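Local atomic coordinates of sigma-C capsid protein (PDB entry 2VRS), a protein that forms the trimeric fibre of avian reovirus, attaches the virion to host cells and induces apoptosis. Residues C[128-134]-C[184-190]; C[146-151]-C[207-211]; C[157-163]-C[174-180]. One frame throughout, in Å; residues are numbered along the deposited sequence.

Contact 1: residues C[128-134]-C[184-190]; sequences VVLLTFD and RVFTITF
Two antiparallel neighbours in the beta-barrel of the C-terminal domain, strands 128-134 and 185-190, run at 159° with axes 4.5 Å apart. The extended backbones pair Val129 with Phe190, Leu131 with Ile188 and Phe133 with Phe186 as hydrogen-bonded pairs. Each pair makes two backbone bonds. The shortest, Phe133 N to Phe186 O, is 2.7 Å. The longest, Phe186 N to Phe133 O, is 3.1 Å. These six side chains share the inward face, where Leu203 and Val205 of strand 198-210 pack against them, with Ala89 of the adjoining strand 81-92 alongside. Phe190 (chi1 p) swings its ring back across the strand gap, placing Val129 CG1 on its face, 3.7 Å from the ring centroid, while Leu131 CB meets its edge. Phe186 repeats the shape, also in p: Phe133 CB lies over its face, 3.7 Å from the centroid, and the Phe133 ring (m) slides away, near parallel but barely overlapping. Ile188 CD1 fills the space at the Phe133 ring edge, 4.0 Å from CE2. The opposite, partly exposed face carries Leu130, Thr132, Asp134, Val185, Thr187 and Thr189. Thr132 CG2 packs 3.5 Å from Val185 CG1, and Thr132 OG1 hydrogen-bonds Thr187 OG1 at 2.7 Å.

Contact 2: residues C[146-151]-C[207-211]; sequences ARLVPS and TGIDT
Here the loop leading to helix 152-155 of the C-terminal domain passes over the C-terminal end of the chain, beside the end of strand 198-210. Residues 146-148 end a 3-10 segment; Val149 and Pro150 then extend, bringing Pro150 CA to 4.2 Å from Thr211 CA. Two direct hydrogen bonds join the segments. Ser151 N donates to Asp210 O at 2.9 Å, and Arg147, folded back by chi1 m, chi2 m and chi3 p, donates from NH2 to Thr211 OG1 at 2.9 Å. A water links the same two side chains, 3.0 Å from Arg147 NE and 3.1 Å from Thr211 OG1. A weaker CA-H...O contact runs from Pro150 CA to Asp210 O (3.4 Å). Apolar packing centres on Ile209, whose CD1 lies against the loop backbone, 3.9 Å from Leu148 C, and 4.3 Å from Pro150 CD. The Arg147 guanidinium makes a cation-pi contact with Tyr65, while Asp210 pairs with Arg111 and reaches Tyr76 and His108 of the second subunit. Ser151 N-caps the helix, its OG bonded to Phe154 N. The chemistry thus fixes the final residues through backbone and side chain, while Asp210 ties this terminus to the trimer interface.

Contact 3: residues C[157-163]-C[174-180]; sequences ASFPVDV and YQAYGVY. With ZN (zinc ion), chain P.
Six backbone hydrogen bonds zip up the beta hairpin of strands 159-167 and 170-180: Phe159 with Gly178, Val161 with Ala176 and Val163 with Tyr174 bond reciprocally. The shortest, Ala176 N to Val161 O, is 2.7 Å. The longest, Val163 N to Tyr174 O, is 3.0 Å. The short strand segments run antiparallel at 131°, a strong twist, with axes 4.1 Å apart. Water bridges Asp162 OD1 (2.7 Å) and Gln175 NE2 (3.1 Å), and another joins Ala157 O (2.9 Å) to Tyr180 N (2.8 Å). Asp162 OD2 also forms a salt bridge with Arg206 of the second subunit, so this face meets the trimer interface. On the buried face Phe159 (chi1 p) lays its ring over Gly178, CA 4.1 Å from the ring centroid; an ideal CB there would lie 2.9 Å from Phe159 CZ, a clash. Phe159 CE1 continues to Tyr180 CD1 at 3.5 Å. At the far end Tyr174 (chi1 m) projects to a zinc ion that His172 also binds, with Tyr174 OH 2.0 Å from ZN.

Beyond helix 3-38, the triple beta-spiral and the first strands of the C-terminal domain, the chain lays down strand 128-134, then loop 146-151, before the hairpin. Contact 3 closes first, the shortest closure, with ten residues between its segments, mostly the rest of the hairpin strands. Strand 185-191 returns to 128-134, closing contact 1 around contact 3; contact 2 also encloses contact 3 but crosses contact 1. All three reach one antiparallel sheet, contact 2 by tying the 146-151 loop to the end of strand 198-210. Contacts 1 and 3 join where Thr187 N is 3.0 Å from Val179 O; contacts 2 and 3, where Thr207 OG1 is 2.7 Å from Pro160 O. Contacts 1 and 2 do not touch.

Contact 1: residues C[128-134]-C[184-190]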
loop_
_atom_site.group_PDB
_atom_site.type_symbol
_atom_site.label_atom_id
_atom_site.label_comp_id
_atom_site.label_asym_id
_atom_site.label_seq_id
_atom_site.Cartn_x
_atom_site.Cartn_y
_atom_site.Cartn_z
ATOM N N VAL C 128 -35.418 11.794 6.914
ATOM C CA VAL C 128 -34.255 10.961 6.541
ATOM C C VAL C 128 -34.689 10.130 5.334
ATOM O O VAL C 128 -35.853 9.725 5.245
ATOM C CB VAL C 128 -33.822 10.014 7.704
ATOM C CG1 VAL C 128 -32.730 9.065 7.245
ATOM C CG2 VAL C 128 -33.309 10.803 8.899
ATOM N N VAL C 129 -33.773 9.881 4.400
ATOM C CA VAL C 129 -34.061 9.054 3.242
ATOM C C VAL C 129 -32.879 8.108 3.005
ATOM O O VAL C 129 -31.730 8.444 3.356
ATOM C CB VAL C 129 -34.324 9.915 1.987
ATOM C CG1 VAL C 129 -33.075 10.741 1.598
ATOM C CG2 VAL C 129 -34.802 9.075 0.806
ATOM N N LEU C 130 -33.185 6.938 2.433
ATOM C CA LEU C 130 -32.183 5.980 2.009
ATOM C C LEU C 130 -32.128 5.963 0.485
ATOM O O LEU C 130 -33.160 6.032 -0.191
ATOM C CB LEU C 130 -32.507 4.587 2.561
ATOM C CG LEU C 130 -31.992 4.258 3.961
ATOM C CD1 LEU C 130 -32.442 5.196 5.095
ATOM C CD2 LEU C 130 -32.322 2.791 4.294
ATOM N N LEU C 131 -30.923 5.866 -0.051
ATOM C CA LEU C 131 -30.713 5.880 -1.527
ATOM C C LEU C 131 -29.759 4.762 -1.858
ATOM O O LEU C 131 -28.639 4.714 -1.362
ATOM C CB LEU C 131 -30.112 7.213 -1.956
ATOM C CG LEU C 131 -30.262 7.602 -3.420
ATOM C CD1 LEU C 131 -31.779 7.621 -3.805
ATOM C CD2 LEU C 131 -29.620 8.995 -3.732
ATOM N N THR C 132 -30.228 3.868 -2.709
ATOM C CA THR C 132 -29.530 2.634 -3.023
ATOM C C THR C 132 -28.824 2.702 -4.390
ATOM O O THR C 132 -29.381 3.198 -5.379
ATOM C CB THR C 132 -30.508 1.419 -2.860
ATOM O OG1 THR C 132 -30.821 1.278 -1.471
ATOM C CG2 THR C 132 -29.833 0.115 -3.376
ATOM N N PHE C 133 -27.587 2.183 -4.433
ATOM C CA PHE C 133 -26.712 2.194 -5.625
ATOM C C PHE C 133 -26.305 0.737 -5.886
ATOM O O PHE C 133 -25.353 0.226 -5.338
ATOM C CB PHE C 133 -25.464 3.052 -5.357
ATOM C CG PHE C 133 -25.773 4.512 -5.292
ATOM C CD1 PHE C 133 -25.736 5.273 -6.458
ATOM C CD2 PHE C 133 -26.166 5.093 -4.078
ATOM C CE1 PHE C 133 -26.049 6.647 -6.420
ATOM C CE2 PHE C 133 -26.526 6.493 -4.019
ATOM C CZ PHE C 133 -26.447 7.256 -5.184
ATOM N N ASP C 134 -27.063 0.093 -6.750
ATOM C CA ASP C 134 -26.834 -1.308 -7.143
ATOM C C ASP C 134 -26.180 -1.286 -8.504
ATOM O O ASP C 134 -26.665 -0.579 -9.395
ATOM C CB ASP C 134 -28.241 -1.921 -7.264
ATOM C CG ASP C 134 -28.245 -3.381 -7.675
ATOM O OD1 ASP C 134 -27.275 -3.900 -8.257
ATOM O OD2 ASP C 134 -29.312 -4.002 -7.425
ATOM N N ARG C 184 -22.301 -5.915 -4.603
ATOM C CA ARG C 184 -22.777 -5.103 -5.735
ATOM C C ARG C 184 -23.651 -3.913 -5.336
ATOM O O ARG C 184 -24.049 -3.138 -6.197
ATOM C CB ARG C 184 -23.575 -5.955 -6.739
ATOM C CG ARG C 184 -22.725 -7.016 -7.443
ATOM C CD ARG C 184 -23.614 -7.889 -8.358
ATOM N NE ARG C 184 -24.286 -7.152 -9.435
ATOM C CZ ARG C 184 -23.766 -6.916 -10.633
ATOM N NH1 ARG C 184 -22.550 -7.330 -10.931
ATOM N NH2 ARG C 184 -24.473 -6.251 -11.548
ATOM N N VAL C 185 -23.967 -3.771 -4.050
ATOM C CA VAL C 185 -25.024 -2.824 -3.667
ATOM C C VAL C 185 -24.653 -2.091 -2.392
ATOM O O VAL C 185 -24.393 -2.722 -1.372
ATOM C CB VAL C 185 -26.408 -3.542 -3.402
ATOM C CG1 VAL C 185 -27.497 -2.524 -3.025
ATOM C CG2 VAL C 185 -26.823 -4.382 -4.579
ATOM N N PHE C 186 -24.667 -0.758 -2.428
ATOM C CA PHE C 186 -24.597 0.016 -1.219
ATOM C C PHE C 186 -25.773 0.966 -1.125
ATOM O O PHE C 186 -26.403 1.313 -2.134
ATOM C CB PHE C 186 -23.255 0.777 -1.023
ATOM C CG PHE C 186 -23.037 1.934 -1.976
ATOM C CD1 PHE C 186 -22.447 1.698 -3.219
ATOM C CD2 PHE C 186 -23.330 3.274 -1.583
ATOM C CE1 PHE C 186 -22.196 2.744 -4.086
ATOM C CE2 PHE C 186 -23.064 4.352 -2.435
ATOM C CZ PHE C 186 -22.513 4.081 -3.710
ATOM N N THR C 187 -26.085 1.328 0.101
ATOM C CA THR C 187 -27.161 2.273 0.402
ATOM C C THR C 187 -26.619 3.392 1.299
ATOM O O THR C 187 -25.895 3.140 2.262
ATOM C CB THR C 187 -28.340 1.537 1.082
ATOM O OG1 THR C 187 -28.827 0.536 0.170
ATOM C CG2 THR C 187 -29.468 2.511 1.447
ATOM N N ILE C 188 -26.933 4.626 0.937
ATOM C CA ILE C 188 -26.607 5.761 1.778
ATOM C C ILE C 188 -27.850 6.278 2.514
ATOM O O ILE C 188 -28.964 6.204 1.986
ATOM C CB ILE C 188 -25.936 6.882 0.961
ATOM C CG1 ILE C 188 -26.910 7.517 -0.021
ATOM C CG2 ILE C 188 -24.676 6.297 0.274
ATOM C CD1 ILE C 188 -26.324 8.740 -0.754
ATOM N N THR C 189 -27.633 6.799 3.719
ATOM C CA THR C 189 -28.699 7.349 4.562
ATOM C C THR C 189 -28.353 8.812 4.866
ATOM O O THR C 189 -27.230 9.116 5.301
ATOM C CB THR C 189 -28.750 6.568 5.880
ATOM O OG1 THR C 189 -29.083 5.194 5.601
ATOM C CG2 THR C 189 -29.773 7.201 6.823
ATOM N N PHE C 190 -29.297 9.720 4.639
ATOM C CA PHE C 190 -29.030 11.134 4.873
ATOM C C PHE C 190 -30.269 11.963 5.211
ATOM O O PHE C 190 -31.392 11.586 4.842
ATOM C CB PHE C 190 -28.224 11.731 3.694
ATOM C CG PHE C 190 -28.932 11.688 2.355
ATOM C CD1 PHE C 190 -28.756 10.619 1.479
ATOM C CD2 PHE C 190 -29.736 12.772 1.935
ATOM C CE1 PHE C 190 -29.396 10.606 0.230
ATOM C CE2 PHE C 190 -30.388 12.741 0.701
ATOM C CZ PHE C 190 -30.203 11.676 -0.157
HETATM O O HOH W 1 -22.532 -0.479 -5.841
HETATM O O HOH W 2 -26.844 -6.513 -8.524
#

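Contact 2: residues C[146-151]-C[207-211]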
loop_
_atom_site.group_PDB
_atom_site.type_symbol
_atom_site.label_atom_id
_atom_site.label_comp_id
_atom_site.label_asym_id
_atom_site.label_seq_id
_atom_site.Cartn_x
_atom_site.Cartn_y
_atom_site.Cartn_z
ATOM N N ALA C 146 -14.619 -4.544 -11.920
ATOM C CA ALA C 146 -13.896 -4.865 -10.706
ATOM C C ALA C 146 -13.579 -3.595 -9.931
ATOM O O ALA C 146 -13.476 -3.631 -8.718
ATOM C CB ALA C 146 -12.635 -5.604 -11.024
ATOM N N ARG C 147 -13.474 -2.471 -10.639
ATOM C CA ARG C 147 -13.106 -1.178 -9.955
ATOM C C ARG C 147 -14.269 -0.563 -9.187
ATOM O O ARG C 147 -14.083 0.482 -8.548
ATOM C CB ARG C 147 -12.584 -0.148 -10.943
ATOM C CG ARG C 147 -11.385 -0.636 -11.799
ATOM C CD ARG C 147 -10.032 -0.453 -11.130
ATOM N NE ARG C 147 -9.892 -1.154 -9.843
ATOM C CZ ARG C 147 -9.611 -2.448 -9.688
ATOM N NH1 ARG C 147 -9.443 -3.246 -10.741
ATOM N NH2 ARG C 147 -9.512 -2.945 -8.457
ATOM N N LEU C 148 -15.458 -1.171 -9.278
ATOM C CA LEU C 148 -16.662 -0.605 -8.661
ATOM C C LEU C 148 -17.160 -1.510 -7.548
ATOM O O LEU C 148 -18.258 -1.330 -7.013
ATOM C CB LEU C 148 -17.787 -0.420 -9.710
ATOM C CG LEU C 148 -17.410 0.403 -10.954
ATOM C CD1 LEU C 148 -18.624 0.556 -11.871
ATOM C CD2 LEU C 148 -16.829 1.754 -10.541
ATOM N N VAL C 149 -16.367 -2.535 -7.257
ATOM C CA VAL C 149 -16.671 -3.508 -6.195
ATOM C C VAL C 149 -15.685 -3.346 -5.036
ATOM O O VAL C 149 -14.465 -3.447 -5.217
ATOM C CB VAL C 149 -16.592 -4.992 -6.723
ATOM C CG1 VAL C 149 -16.924 -5.953 -5.591
ATOM C CG2 VAL C 149 -17.604 -5.201 -7.869
ATOM N N PRO C 150 -16.212 -3.084 -3.824
ATOM C CA PRO C 150 -15.353 -2.891 -2.652
ATOM C C PRO C 150 -14.698 -4.201 -2.203
ATOM O O PRO C 150 -15.266 -5.288 -2.435
ATOM C CB PRO C 150 -16.332 -2.435 -1.573
ATOM C CG PRO C 150 -17.667 -3.112 -1.999
ATOM C CD PRO C 150 -17.647 -2.964 -3.490
ATOM N N SER C 151 -13.546 -4.091 -1.542
ATOM C CA SER C 151 -12.868 -5.274 -1.022
ATOM C C SER C 151 -13.709 -5.896 0.100
ATOM O O SER C 151 -14.554 -5.251 0.680
ATOM C CB SER C 151 -11.472 -4.931 -0.485
ATOM O OG SER C 151 -11.580 -4.116 0.675
ATOM N N THR C 207 -18.064 10.177 -2.412
ATOM C CA THR C 207 -17.574 9.141 -1.518
ATOM C C THR C 207 -16.459 8.390 -2.233
ATOM O O THR C 207 -16.110 8.694 -3.363
ATOM C CB THR C 207 -18.737 8.199 -1.010
ATOM O OG1 THR C 207 -18.239 7.378 0.076
ATOM C CG2 THR C 207 -19.304 7.288 -2.132
ATOM N N GLY C 208 -15.845 7.442 -1.548
ATOM C CA GLY C 208 -14.888 6.597 -2.235
ATOM C C GLY C 208 -14.816 5.280 -1.486
ATOM O O GLY C 208 -15.293 5.146 -0.326
ATOM N N ILE C 209 -14.263 4.304 -2.178
ATOM C CA ILE C 209 -14.196 2.912 -1.697
ATOM C C ILE C 209 -12.819 2.334 -1.960
ATOM O O ILE C 209 -12.063 2.795 -2.851
ATOM C CB ILE C 209 -15.299 2.016 -2.376
ATOM C CG1 ILE C 209 -15.089 1.893 -3.939
ATOM C CG2 ILE C 209 -16.712 2.630 -2.068
ATOM C CD1 ILE C 209 -16.010 0.829 -4.658
ATOM N N ASP C 210 -12.491 1.324 -1.169
ATOM C CA ASP C 210 -11.272 0.555 -1.386
ATOM C C ASP C 210 -11.697 -0.713 -2.052
ATOM O O ASP C 210 -12.569 -1.408 -1.504
ATOM C CB ASP C 210 -10.605 0.231 -0.057
ATOM C CG ASP C 210 -10.104 1.473 0.667
ATOM O OD1 ASP C 210 -9.740 2.471 0.003
ATOM O OD2 ASP C 210 -10.040 1.421 1.900
ATOM N N THR C 211 -11.043 -1.027 -3.183
ATOM C CA THR C 211 -11.424 -2.199 -4.011
ATOM C C THR C 211 -10.469 -3.389 -3.793
ATOM O O THR C 211 -9.383 -3.284 -3.207
ATOM C CB THR C 211 -11.518 -1.843 -5.513
ATOM O OG1 THR C 211 -10.217 -1.525 -5.998
ATOM C CG2 THR C 211 -12.468 -0.651 -5.733
HETATM O O HOH W 3 -9.880 1.036 -7.781
#

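Contact 3: residues C[157-163]-C[174-180]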
loop_
_atom_site.group_PDB
_atom_site.type_symbol
_atom_site.label_atom_id
_atom_site.label_comp_id
_atom_site.label_asym_id
_atom_site.label_seq_id
_atom_site.Cartn_x
_atom_site.Cartn_y
_atom_site.Cartn_z
ATOM N N ALA C 157 -17.673 -2.385 7.117
ATOM C CA ALA C 157 -18.037 -1.208 7.899
ATOM C C ALA C 157 -18.832 -0.215 7.046
ATOM O O ALA C 157 -18.606 -0.088 5.849
ATOM C CB ALA C 157 -16.775 -0.510 8.427
ATOM N N SER C 158 -19.681 0.561 7.709
ATOM C CA SER C 158 -20.198 1.815 7.134
ATOM C C SER C 158 -19.045 2.764 6.769
ATOM O O SER C 158 -17.928 2.687 7.338
ATOM C CB SER C 158 -21.155 2.472 8.139
ATOM O OG SER C 158 -22.261 1.575 8.342
ATOM N N PHE C 159 -19.304 3.621 5.789
ATOM C CA PHE C 159 -18.238 4.517 5.303
ATOM C C PHE C 159 -18.825 5.911 5.003
ATOM O O PHE C 159 -20.032 6.032 4.765
ATOM C CB PHE C 159 -17.587 3.906 4.028
ATOM C CG PHE C 159 -18.585 3.582 2.926
ATOM C CD1 PHE C 159 -19.244 2.337 2.896
ATOM C CD2 PHE C 159 -18.886 4.537 1.924
ATOM C CE1 PHE C 159 -20.173 2.045 1.895
ATOM C CE2 PHE C 159 -19.805 4.243 0.873
ATOM C CZ PHE C 159 -20.446 2.973 0.847
ATOM N N PRO C 160 -18.001 6.971 5.137
ATOM C CA PRO C 160 -18.535 8.342 5.060
ATOM C C PRO C 160 -18.892 8.688 3.613
ATOM O O PRO C 160 -18.222 8.255 2.672
ATOM C CB PRO C 160 -17.395 9.223 5.607
ATOM C CG PRO C 160 -16.180 8.298 5.649
ATOM C CD PRO C 160 -16.569 6.904 5.512
ATOM N N VAL C 161 -19.945 9.474 3.481
ATOM C CA VAL C 161 -20.441 9.902 2.187
ATOM C C VAL C 161 -20.860 11.370 2.410
ATOM O O VAL C 161 -21.571 11.679 3.357
ATOM C CB VAL C 161 -21.687 9.064 1.721
ATOM C CG1 VAL C 161 -22.301 9.672 0.460
ATOM C CG2 VAL C 161 -21.370 7.562 1.503
ATOM N N ASP C 162 -20.455 12.275 1.507
ATOM C CA ASP C 162 -20.918 13.668 1.569
ATOM C C ASP C 162 -22.091 13.863 0.610
ATOM O O ASP C 162 -22.020 13.451 -0.538
ATOM C CB ASP C 162 -19.791 14.601 1.121
ATOM C CG ASP C 162 -18.663 14.684 2.123
ATOM O OD1 ASP C 162 -18.852 14.357 3.303
ATOM O OD2 ASP C 162 -17.594 15.104 1.709
ATOM N N VAL C 163 -23.151 14.516 1.066
ATOM C CA VAL C 163 -24.304 14.728 0.219
ATOM C C VAL C 163 -24.633 16.219 0.279
ATOM O O VAL C 163 -24.450 16.866 1.329
ATOM C CB VAL C 163 -25.494 13.873 0.713
ATOM C CG1 VAL C 163 -26.772 14.223 0.008
ATOM C CG2 VAL C 163 -25.175 12.387 0.488
ATOM N N TYR C 174 -24.665 17.564 4.098
ATOM C CA TYR C 174 -24.550 16.739 5.299
ATOM C C TYR C 174 -23.419 15.750 5.107
ATOM O O TYR C 174 -23.176 15.294 4.001
ATOM C CB TYR C 174 -25.843 15.919 5.533
ATOM C CG TYR C 174 -27.034 16.817 5.759
ATOM C CD1 TYR C 174 -27.204 17.478 6.985
ATOM C CD2 TYR C 174 -27.917 17.106 4.719
ATOM C CE1 TYR C 174 -28.266 18.357 7.193
ATOM C CE2 TYR C 174 -29.008 18.002 4.919
ATOM C CZ TYR C 174 -29.162 18.628 6.156
ATOM O OH TYR C 174 -30.217 19.515 6.377
ATOM N N GLN C 175 -22.746 15.480 6.214
ATOM C CA GLN C 175 -21.828 14.374 6.346
ATOM C C GLN C 175 -22.705 13.186 6.603
ATOM O O GLN C 175 -23.293 13.096 7.686
ATOM C CB GLN C 175 -20.934 14.613 7.596
ATOM C CG GLN C 175 -20.071 13.369 7.992
ATOM C CD GLN C 175 -19.155 13.038 6.887
ATOM O OE1 GLN C 175 -18.187 13.762 6.649
ATOM N NE2 GLN C 175 -19.454 11.970 6.153
ATOM N N ALA C 176 -22.783 12.241 5.658
ATOM C CA ALA C 176 -23.650 11.074 5.815
ATOM C C ALA C 176 -22.811 9.763 5.790
ATOM O O ALA C 176 -21.568 9.825 5.820
ATOM C CB ALA C 176 -24.702 11.086 4.748
ATOM N N TYR C 177 -23.468 8.606 5.759
ATOM C CA TYR C 177 -22.770 7.307 5.717
ATOM C C TYR C 177 -23.462 6.374 4.734
ATOM O O TYR C 177 -24.694 6.455 4.526
ATOM C CB TYR C 177 -22.720 6.669 7.118
ATOM C CG TYR C 177 -21.834 7.507 8.022
ATOM C CD1 TYR C 177 -22.351 8.645 8.692
ATOM C CD2 TYR C 177 -20.467 7.236 8.114
ATOM C CE1 TYR C 177 -21.520 9.481 9.460
ATOM C CE2 TYR C 177 -19.617 8.071 8.893
ATOM C CZ TYR C 177 -20.163 9.179 9.548
ATOM O OH TYR C 177 -19.368 10.033 10.293
ATOM N N GLY C 178 -22.675 5.488 4.155
ATOM C CA GLY C 178 -23.170 4.383 3.351
ATOM C C GLY C 178 -22.777 3.039 3.925
ATOM O O GLY C 178 -21.939 2.965 4.824
ATOM N N VAL C 179 -23.396 1.970 3.418
ATOM C CA VAL C 179 -22.973 0.609 3.802
ATOM C C VAL C 179 -23.332 -0.317 2.661
ATOM O O VAL C 179 -24.372 -0.136 2.017
ATOM C CB VAL C 179 -23.643 0.179 5.157
ATOM C CG1 VAL C 179 -25.165 0.020 4.998
ATOM C CG2 VAL C 179 -23.023 -1.111 5.695
ATOM N N TYR C 180 -22.440 -1.262 2.382
ATOM C CA TYR C 180 -22.696 -2.328 1.404
ATOM C C TYR C 180 -23.535 -3.435 2.017
ATOM O O TYR C 180 -23.144 -4.024 3.002
ATOM C CB TYR C 180 -21.385 -2.905 0.850
ATOM C CG TYR C 180 -20.790 -1.998 -0.222
ATOM C CD1 TYR C 180 -19.931 -0.951 0.143
ATOM C CD2 TYR C 180 -21.134 -2.156 -1.557
ATOM C CE1 TYR C 180 -19.390 -0.098 -0.835
ATOM C CE2 TYR C 180 -20.620 -1.291 -2.553
ATOM C CZ TYR C 180 -19.738 -0.275 -2.154
ATOM O OH TYR C 180 -19.247 0.546 -3.129
HETATM ZN ZN ZN P . -29.935 21.450 5.981
HETATM O O HOH W 4 -19.942 -1.484 3.664
HETATM O O HOH W 5 -17.541 11.992 3.706
#